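Local coordinates for putative mandelate racemase (Zymomonas mobilis, PDB 2OX4), which probably acts as a magnesium-dependent lyase or dehydratase of the enolase superfamily, although its substrate is not established, at residues Q134-R146 / K166-R178. Residues are numbered along the deposited sequence; the frame is centred on the assembly and turned at random. Where two conformers were deposited one is given.
Sequences QFGWGKERKSKGR and KVDVLAHDRNGSR
The backbones meet closely at two points, Gln134 with Val167 (CA atoms 5.9 Å apart) and Gly145 with Gly176 (3.7 Å), where two loops from the C-terminal ends of the parallel barrel strands 126-131 and 164-167 of the enolase-type C-terminal domain touch. At the first point Gln134 turns its amide onto the chain leaving strand 164-167: Asp168 N donates to OE1 almost linearly (2.9 Å, 173°), but from above the carbonyl plane. With CG wedged between the backbone N and carbonyl carbon (chi1 78°) and the chain bent about CB-CG (chi2 -81°), OE1 also reaches Val167 CG2, NE2, hydrogen-bonded to Gln132 OE1, lies against Asp168 CB, and Gln134 CG packs on His172 CE1 at 3.9 Å. Cutting Gln134 back to an alanine would probably leave Asp168 N without this acceptor and open a gap beside the His172 ring. Asp168 OD2 takes a hydrogen bond from a water that Gln134 NE2 holds weakly, and is also hydrogen-bonded to His217 ND1. Next door, Lys166 NZ forms a salt bridge to Glu241, a ligand of the magnesium ion, so the contact adjoins the metal site. The His172 imidazole fills the middle: Phe135 CE1 meets its edge, and Ser143 CB lies over one face, 4.0 Å from the centroid in a CH-pi contact. At the second point, a CB on Gly145 would clash with Arg174 O and Gly176 N. Ser143 OG donates to Gly176 O at 2.7 Å, in the carbonyl plane.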
ATOM      1  N   GLN C 134      -7.566   6.343  41.268  1.00 21.38           N
ATOM      2  CA  GLN C 134      -8.394   5.216  41.700  1.00 18.88           C
ATOM      3  C   GLN C 134      -7.794   4.406  42.867  1.00 19.54           C
ATOM      4  O   GLN C 134      -8.487   3.582  43.464  1.00 23.25           O
ATOM      5  CB  GLN C 134      -8.758   4.319  40.503  1.00 16.26           C
ATOM      6  CG  GLN C 134      -7.647   3.392  40.035  1.00 19.11           C
ATOM      7  CD  GLN C 134      -6.616   4.060  39.130  1.00 17.21           C
ATOM      8  OE1 GLN C 134      -6.727   5.239  38.789  1.00 13.13           O
ATOM      9  NE2 GLN C 134      -5.600   3.290  38.731  1.00 17.40           N
ATOM     10  N   PHE C 135      -6.520   4.647  43.191  1.00 18.50           N
ATOM     11  CA  PHE C 135      -5.860   3.996  44.332  1.00 18.96           C
ATOM     12  C   PHE C 135      -5.707   4.933  45.537  1.00 25.68           C
ATOM     13  O   PHE C 135      -5.057   4.583  46.530  1.00 26.46           O
ATOM     14  CB  PHE C 135      -4.483   3.456  43.938  1.00 25.59           C
ATOM     15  CG  PHE C 135      -4.536   2.328  42.951  1.00 34.01           C
ATOM     16  CD1 PHE C 135      -5.417   1.269  43.133  1.00 35.70           C
ATOM     17  CD2 PHE C 135      -3.705   2.327  41.834  1.00 45.53           C
ATOM     18  CE1 PHE C 135      -5.468   0.224  42.219  1.00 42.24           C
ATOM     19  CE2 PHE C 135      -3.752   1.288  40.915  1.00 47.44           C
ATOM     20  CZ  PHE C 135      -4.637   0.236  41.109  1.00 39.06           C
ATOM     21  N   GLY C 136      -6.300   6.117  45.434  1.00 23.39           N
ATOM     22  CA  GLY C 136      -6.177   7.139  46.466  1.00 33.34           C
ATOM     23  C   GLY C 136      -5.024   8.101  46.227  1.00 31.95           C
ATOM     24  O   GLY C 136      -3.899   7.685  45.907  1.00 31.15           O
ATOM     25  N   TRP C 137      -5.307   9.390  46.387  1.00 25.78           N
ATOM     26  CA  TRP C 137      -4.266  10.406  46.493  1.00 23.38           C
ATOM     27  C   TRP C 137      -4.086  10.830  47.962  1.00 31.64           C
ATOM     28  O   TRP C 137      -4.514  11.912  48.348  1.00 32.14           O
ATOM     29  CB  TRP C 137      -4.636  11.609  45.611  1.00 25.06           C
ATOM     30  CG  TRP C 137      -3.460  12.499  45.324  1.00 26.90           C
ATOM     31  CD1 TRP C 137      -3.209  13.725  45.862  1.00 23.43           C
ATOM     32  CD2 TRP C 137      -2.366  12.217  44.437  1.00 23.60           C
ATOM     33  NE1 TRP C 137      -2.030  14.226  45.370  1.00 22.95           N
ATOM     34  CE2 TRP C 137      -1.489  13.320  44.494  1.00 23.04           C
ATOM     35  CE3 TRP C 137      -2.043  11.137  43.601  1.00 27.55           C
ATOM     36  CZ2 TRP C 137      -0.313  13.381  43.744  1.00 19.50           C
ATOM     37  CZ3 TRP C 137      -0.871  11.199  42.857  1.00 28.07           C
ATOM     38  CH2 TRP C 137      -0.020  12.314  42.936  1.00 22.60           C
ATOM     39  N   GLY C 138      -3.429  10.007  48.780  1.00 37.94           N
ATOM     40  CA  GLY C 138      -1.995   9.783  48.687  1.00 44.89           C
ATOM     41  C   GLY C 138      -1.408   8.609  49.456  1.00 48.06           C
ATOM     42  O   GLY C 138      -0.949   7.644  48.845  1.00 50.47           O
ATOM     43  N   LYS C 139      -1.392   8.685  50.786  1.00 52.99           N
ATOM     44  CA  LYS C 139      -0.464   7.848  51.565  1.00 54.61           C
ATOM     45  C   LYS C 139      -1.013   6.560  52.193  1.00 51.05           C
ATOM     46  O   LYS C 139      -0.248   5.752  52.734  1.00 45.19           O
ATOM     47  CB  LYS C 139       0.363   8.673  52.556  1.00 53.52           C
ATOM     48  CG  LYS C 139      -0.227   8.839  53.938  1.00 61.56           C
ATOM     49  CD  LYS C 139       0.827   9.398  54.881  1.00 68.61           C
ATOM     50  CE  LYS C 139       1.204  10.832  54.510  1.00 67.85           C
ATOM     51  NZ  LYS C 139       2.674  11.069  54.560  1.00 59.05           N
ATOM     52  N   GLU C 140      -2.325   6.360  52.105  1.00 46.57           N
ATOM     53  CA  GLU C 140      -2.879   5.009  52.131  1.00 50.52           C
ATOM     54  C   GLU C 140      -3.409   4.586  50.762  1.00 46.46           C
ATOM     55  O   GLU C 140      -4.299   5.227  50.192  1.00 48.38           O
ATOM     56  CB  GLU C 140      -3.938   4.833  53.230  1.00 48.83           C
ATOM     57  CG  GLU C 140      -4.936   5.977  53.356  1.00 73.76           C
ATOM     58  CD  GLU C 140      -6.268   5.526  53.931  1.00 93.99           C
ATOM     59  OE1 GLU C 140      -6.455   5.647  55.161  1.00 98.89           O
ATOM     60  OE2 GLU C 140      -7.125   5.047  53.153  1.00 97.37           O
ATOM     61  N   ARG C 141      -2.833   3.513  50.232  1.00 40.46           N
ATOM     62  CA  ARG C 141      -3.294   2.925  48.982  1.00 29.90           C
ATOM     63  C   ARG C 141      -4.558   2.110  49.225  1.00 37.74           C
ATOM     64  O   ARG C 141      -4.544   1.135  49.992  1.00 35.84           O
ATOM     65  CB  ARG C 141      -2.195   2.046  48.385  1.00 42.65           C
ATOM     66  CG  ARG C 141      -2.489   1.512  46.998  1.00 35.29           C
ATOM     67  CD  ARG C 141      -1.257   0.819  46.463  1.00 39.64           C
ATOM     68  NE  ARG C 141      -1.533   0.042  45.261  1.00 39.46           N
ATOM     69  CZ  ARG C 141      -1.044   0.322  44.057  1.00 53.24           C
ATOM     70  NH1 ARG C 141      -0.248   1.376  43.882  1.00 37.81           N
ATOM     71  NH2 ARG C 141      -1.353  -0.457  43.027  1.00 40.86           N
ATOM     72  N   LYS C 142      -5.649   2.525  48.584  1.00 28.95           N
ATOM     73  CA  LYS C 142      -6.934   1.845  48.702  1.00 33.00           C
ATOM     74  C   LYS C 142      -7.764   2.098  47.459  1.00 26.47           C
ATOM     75  O   LYS C 142      -7.983   3.249  47.075  1.00 25.31           O
ATOM     76  CB  LYS C 142      -7.699   2.322  49.939  1.00 33.41           C
ATOM     77  CG  LYS C 142      -8.712   1.302  50.447  1.00 45.97           C
ATOM     78  CD  LYS C 142      -9.647   1.905  51.480  1.00 61.40           C
ATOM     79  CE  LYS C 142     -10.764   0.936  51.843  1.00 67.79           C
ATOM     80  NZ  LYS C 142     -11.841   1.611  52.622  1.00 70.23           N
ATOM     81  N   SER C 143      -8.223   1.020  46.828  1.00 23.59           N
ATOM     82  CA  SER C 143      -8.978   1.134  45.581  1.00 22.50           C
ATOM     83  C   SER C 143     -10.353   1.758  45.792  1.00 25.07           C
ATOM     84  O   SER C 143     -11.020   1.493  46.797  1.00 33.23           O
ATOM     85  CB  SER C 143      -9.091  -0.227  44.882  1.00 26.54           C
ATOM     86  OG  SER C 143      -9.616  -1.211  45.759  1.00 40.08           O
ATOM     87  N   LYS C 144     -10.772   2.593  44.848  1.00 17.75           N
ATOM     88  CA  LYS C 144     -12.051   3.313  44.950  1.00 20.95           C
ATOM     89  C   LYS C 144     -13.155   2.716  44.080  1.00 24.37           C
ATOM     90  O   LYS C 144     -12.921   2.318  42.937  1.00 26.11           O
ATOM     91  CB  LYS C 144     -11.897   4.796  44.595  1.00 14.82           C
ATOM     92  CG  LYS C 144     -10.744   5.521  45.290  1.00 25.07           C
ATOM     93  CD  LYS C 144     -10.965   5.618  46.797  1.00 33.77           C
ATOM     94  CE  LYS C 144      -9.746   6.213  47.484  1.00 33.06           C
ATOM     95  NZ  LYS C 144      -9.401   5.472  48.728  1.00 45.48           N
ATOM     96  N   GLY C 145     -14.368   2.682  44.620  1.00 25.63           N
ATOM     97  CA  GLY C 145     -15.514   2.125  43.908  1.00 23.90           C
ATOM     98  C   GLY C 145     -16.605   3.130  43.599  1.00 20.52           C
ATOM     99  O   GLY C 145     -17.182   3.112  42.514  1.00 24.40           O
ATOM    100  N   ARG C 146     -16.920   3.998  44.555  1.00 26.70           N
ATOM    101  CA  ARG C 146     -18.041   4.921  44.383  1.00 20.95           C
ATOM    102  C   ARG C 146     -17.615   6.173  43.630  1.00 20.19           C
ATOM    103  O   ARG C 146     -16.514   6.690  43.831  1.00 19.78           O
ATOM    104  CB  ARG C 146     -18.656   5.323  45.733  1.00 28.77           C
ATOM    105  CG  ARG C 146     -18.976   4.171  46.700  1.00 37.57           C
ATOM    106  CD  ARG C 146     -19.862   3.077  46.095  1.00 53.61           C
ATOM    107  NE  ARG C 146     -21.108   3.566  45.500  1.00 60.73           N
ATOM    108  CZ  ARG C 146     -22.101   2.777  45.090  1.00 66.30           C
ATOM    109  NH1 ARG C 146     -22.004   1.457  45.214  1.00 69.67           N
ATOM    110  NH2 ARG C 146     -23.196   3.303  44.557  1.00 52.10           N
ATOM    111  N   LYS C 166      -4.709  11.667  36.312  1.00 13.75           N
ATOM    112  CA  LYS C 166      -4.969  10.454  35.540  1.00 12.77           C
ATOM    113  C   LYS C 166      -5.688   9.400  36.364  1.00 15.38           C
ATOM    114  O   LYS C 166      -5.352   9.166  37.521  1.00 14.31           O
ATOM    115  CB  LYS C 166      -3.677   9.869  34.968  1.00 11.53           C
ATOM    116  CG  LYS C 166      -3.905   8.628  34.073  1.00  9.59           C
ATOM    117  CD  LYS C 166      -2.605   8.191  33.388  1.00  9.65           C
ATOM    118  CE  LYS C 166      -1.801   7.210  34.230  1.00 15.56           C
ATOM    119  NZ  LYS C 166      -0.475   6.970  33.555  1.00 15.77           N
ATOM    120  N   VAL C 167      -6.666   8.750  35.749  1.00 14.22           N
ATOM    121  CA  VAL C 167      -7.482   7.778  36.459  1.00 14.44           C
ATOM    122  C   VAL C 167      -7.827   6.600  35.538  1.00 15.97           C
ATOM    123  O   VAL C 167      -8.066   6.788  34.336  1.00 15.38           O
ATOM    124  CB  VAL C 167      -8.745   8.458  37.032  1.00 15.20           C
ATOM    125  CG1 VAL C 167      -9.583   9.112  35.927  1.00 15.33           C
ATOM    126  CG2 VAL C 167      -9.553   7.498  37.882  1.00 29.59           C
ATOM    127  N   ASP C 168      -7.790   5.397  36.108  1.00 14.89           N
ATOM    128  CA  ASP C 168      -8.359   4.199  35.483  1.00 12.35           C
ATOM    129  C   ASP C 168      -9.778   4.039  36.013  1.00 17.56           C
ATOM    130  O   ASP C 168      -9.972   3.731  37.197  1.00 18.88           O
ATOM    131  CB  ASP C 168      -7.507   2.974  35.825  1.00 14.21           C
ATOM    132  CG  ASP C 168      -7.992   1.689  35.136  1.00 12.71           C
ATOM    133  OD1 ASP C 168      -9.145   1.631  34.645  1.00 15.31           O
ATOM    134  OD2 ASP C 168      -7.199   0.727  35.085  1.00 20.23           O
ATOM    135  N   VAL C 169     -10.754   4.243  35.133  1.00 11.90           N
ATOM    136  CA  VAL C 169     -12.169   4.242  35.527  1.00 13.27           C
ATOM    137  C   VAL C 169     -12.910   2.923  35.228  1.00 17.77           C
ATOM    138  O   VAL C 169     -14.074   2.773  35.607  1.00 17.94           O
ATOM    139  CB  VAL C 169     -12.948   5.459  34.955  1.00 20.15           C
ATOM    140  CG1 VAL C 169     -12.354   6.772  35.465  1.00 13.51           C
ATOM    141  CG2 VAL C 169     -12.958   5.441  33.417  1.00 19.05           C
ATOM    142  N   LEU C 170     -12.237   1.981  34.552  1.00 16.70           N
ATOM    143  CA  LEU C 170     -12.869   0.699  34.181  1.00 12.02           C
ATOM    144  C   LEU C 170     -12.446  -0.465  35.051  1.00  9.69           C
ATOM    145  O   LEU C 170     -13.172  -1.463  35.134  1.00 15.44           O
ATOM    146  CB  LEU C 170     -12.642   0.363  32.685  1.00 11.94           C
ATOM    147  CG  LEU C 170     -13.235   1.333  31.656  1.00 15.12           C
ATOM    148  CD1 LEU C 170     -12.722   1.044  30.228  1.00 17.54           C
ATOM    149  CD2 LEU C 170     -14.756   1.358  31.678  1.00 20.64           C
ATOM    150  N   ALA C 171     -11.290  -0.347  35.709  1.00 10.39           N
ATOM    151  CA  ALA C 171     -10.644  -1.494  36.343  1.00 13.57           C
ATOM    152  C   ALA C 171     -11.459  -2.075  37.503  1.00 19.29           C
ATOM    153  O   ALA C 171     -11.454  -3.292  37.726  1.00 19.25           O
ATOM    154  CB  ALA C 171      -9.260  -1.134  36.820  1.00 18.05           C
ATOM    155  N   HIS C 172     -12.137  -1.201  38.244  1.00 18.02           N
ATOM    156  CA  HIS C 172     -12.803  -1.613  39.483  1.00 22.33           C
ATOM    157  C   HIS C 172     -14.306  -1.526  39.353  1.00 13.07           C
ATOM    158  O   HIS C 172     -14.836  -0.609  38.723  1.00 15.68           O
ATOM    159  CB  HIS C 172     -12.319  -0.770  40.667  1.00 18.35           C
ATOM    160  CG  HIS C 172     -10.842  -0.844  40.876  1.00 18.35           C
ATOM    161  ND1 HIS C 172      -9.968   0.049  40.300  1.00 20.59           N
ATOM    162  CD2 HIS C 172     -10.082  -1.724  41.569  1.00 22.29           C
ATOM    163  CE1 HIS C 172      -8.731  -0.266  40.641  1.00 20.82           C
ATOM    164  NE2 HIS C 172      -8.773  -1.342  41.408  1.00 27.15           N
ATOM    165  N   ASP C 173     -14.997  -2.501  39.950  1.00 21.67           N
ATOM    166  CA  ASP C 173     -16.444  -2.389  40.114  1.00 18.35           C
ATOM    167  C   ASP C 173     -16.802  -1.334  41.159  1.00 24.95           C
ATOM    168  O   ASP C 173     -15.912  -0.728  41.758  1.00 16.46           O
ATOM    169  CB  ASP C 173     -17.105  -3.757  40.395  1.00 23.30           C
ATOM    170  CG  ASP C 173     -16.739  -4.357  41.762  1.00 25.29           C
ATOM    171  OD1 ASP C 173     -16.946  -5.582  41.926  1.00 25.15           O
ATOM    172  OD2 ASP C 173     -16.260  -3.641  42.674  1.00 27.02           O
ATOM    173  N   ARG C 174     -18.095  -1.132  41.382  1.00 27.26           N
ATOM    174  CA  ARG C 174     -18.568  -0.097  42.303  1.00 31.13           C
ATOM    175  C   ARG C 174     -18.268  -0.368  43.796  1.00 24.36           C
ATOM    176  O   ARG C 174     -18.418   0.527  44.627  1.00 29.25           O
ATOM    177  CB  ARG C 174     -20.053   0.173  42.073  1.00 28.99           C
ATOM    178  CG  ARG C 174     -20.371   1.006  40.831  1.00 22.85           C
ATOM    179  CD  ARG C 174     -21.766   1.582  40.955  1.00 24.53           C
ATOM    180  NE  ARG C 174     -22.206   2.406  39.824  1.00 19.30           N
ATOM    181  CZ  ARG C 174     -22.913   1.948  38.793  1.00 22.72           C
ATOM    182  NH1 ARG C 174     -23.235   0.662  38.732  1.00 27.88           N
ATOM    183  NH2 ARG C 174     -23.297   2.771  37.821  1.00 21.61           N
ATOM    184  N   ASN C 175     -17.816  -1.580  44.123  1.00 29.19           N
ATOM    185  CA  ASN C 175     -17.227  -1.869  45.443  1.00 30.86           C
ATOM    186  C   ASN C 175     -15.705  -1.733  45.487  1.00 32.06           C
ATOM    187  O   ASN C 175     -15.078  -2.034  46.508  1.00 31.21           O
ATOM    188  CB  ASN C 175     -17.615  -3.272  45.940  1.00 33.64           C
ATOM    189  CG  ASN C 175     -19.108  -3.530  45.882  1.00 39.17           C
ATOM    190  OD1 ASN C 175     -19.538  -4.619  45.506  1.00 52.93           O
ATOM    191  ND2 ASN C 175     -19.906  -2.532  46.253  1.00 36.37           N
ATOM    192  N   GLY C 176     -15.110  -1.297  44.377  1.00 23.53           N
ATOM    193  CA  GLY C 176     -13.663  -1.108  44.306  1.00 19.58           C
ATOM    194  C   GLY C 176     -12.868  -2.389  44.148  1.00 22.49           C
ATOM    195  O   GLY C 176     -11.685  -2.423  44.476  1.00 24.40           O
ATOM    196  N   SER C 177     -13.506  -3.443  43.632  1.00 23.63           N
ATOM    197  CA  SER C 177     -12.857  -4.740  43.428  0.50 21.34           C
ATOM    198  C   SER C 177     -12.592  -5.017  41.941  1.00 19.55           C
ATOM    199  O   SER C 177     -13.416  -4.670  41.095  1.00 19.74           O
ATOM    200  CB  SER C 177     -13.731  -5.853  44.010  0.50 19.54           C
ATOM    201  OG  SER C 177     -13.108  -7.116  43.895  0.50  9.66           O
ATOM    202  N   ARG C 178     -11.460  -5.662  41.657  1.00 21.00           N
ATOM    203  CA  ARG C 178     -11.103  -6.138  40.315  0.80 23.69           C
ATOM    204  C   ARG C 178     -11.789  -7.473  40.026  1.00 27.74           C
ATOM    205  O   ARG C 178     -11.864  -7.907  38.869  1.00 24.57           O
ATOM    206  CB  ARG C 178      -9.583  -6.338  40.213  0.80 27.65           C
ATOM    207  CG  ARG C 178      -8.764  -5.088  39.885  0.80 30.64           C
ATOM    208  CD  ARG C 178      -8.114  -5.210  38.504  0.80 40.81           C
ATOM    209  NE  ARG C 178      -9.091  -4.919  37.460  0.80 32.18           N
ATOM    210  CZ  ARG C 178      -9.214  -5.567  36.307  0.80 23.81           C
ATOM    211  NH1 ARG C 178     -10.157  -5.192  35.467  0.80 29.49           N
ATOM    212  NH2 ARG C 178      -8.411  -6.583  35.985  0.80 26.94           N
TER
HETATM  213  O   HOH W   1      -6.358   0.450  38.018  1.00 21.92           O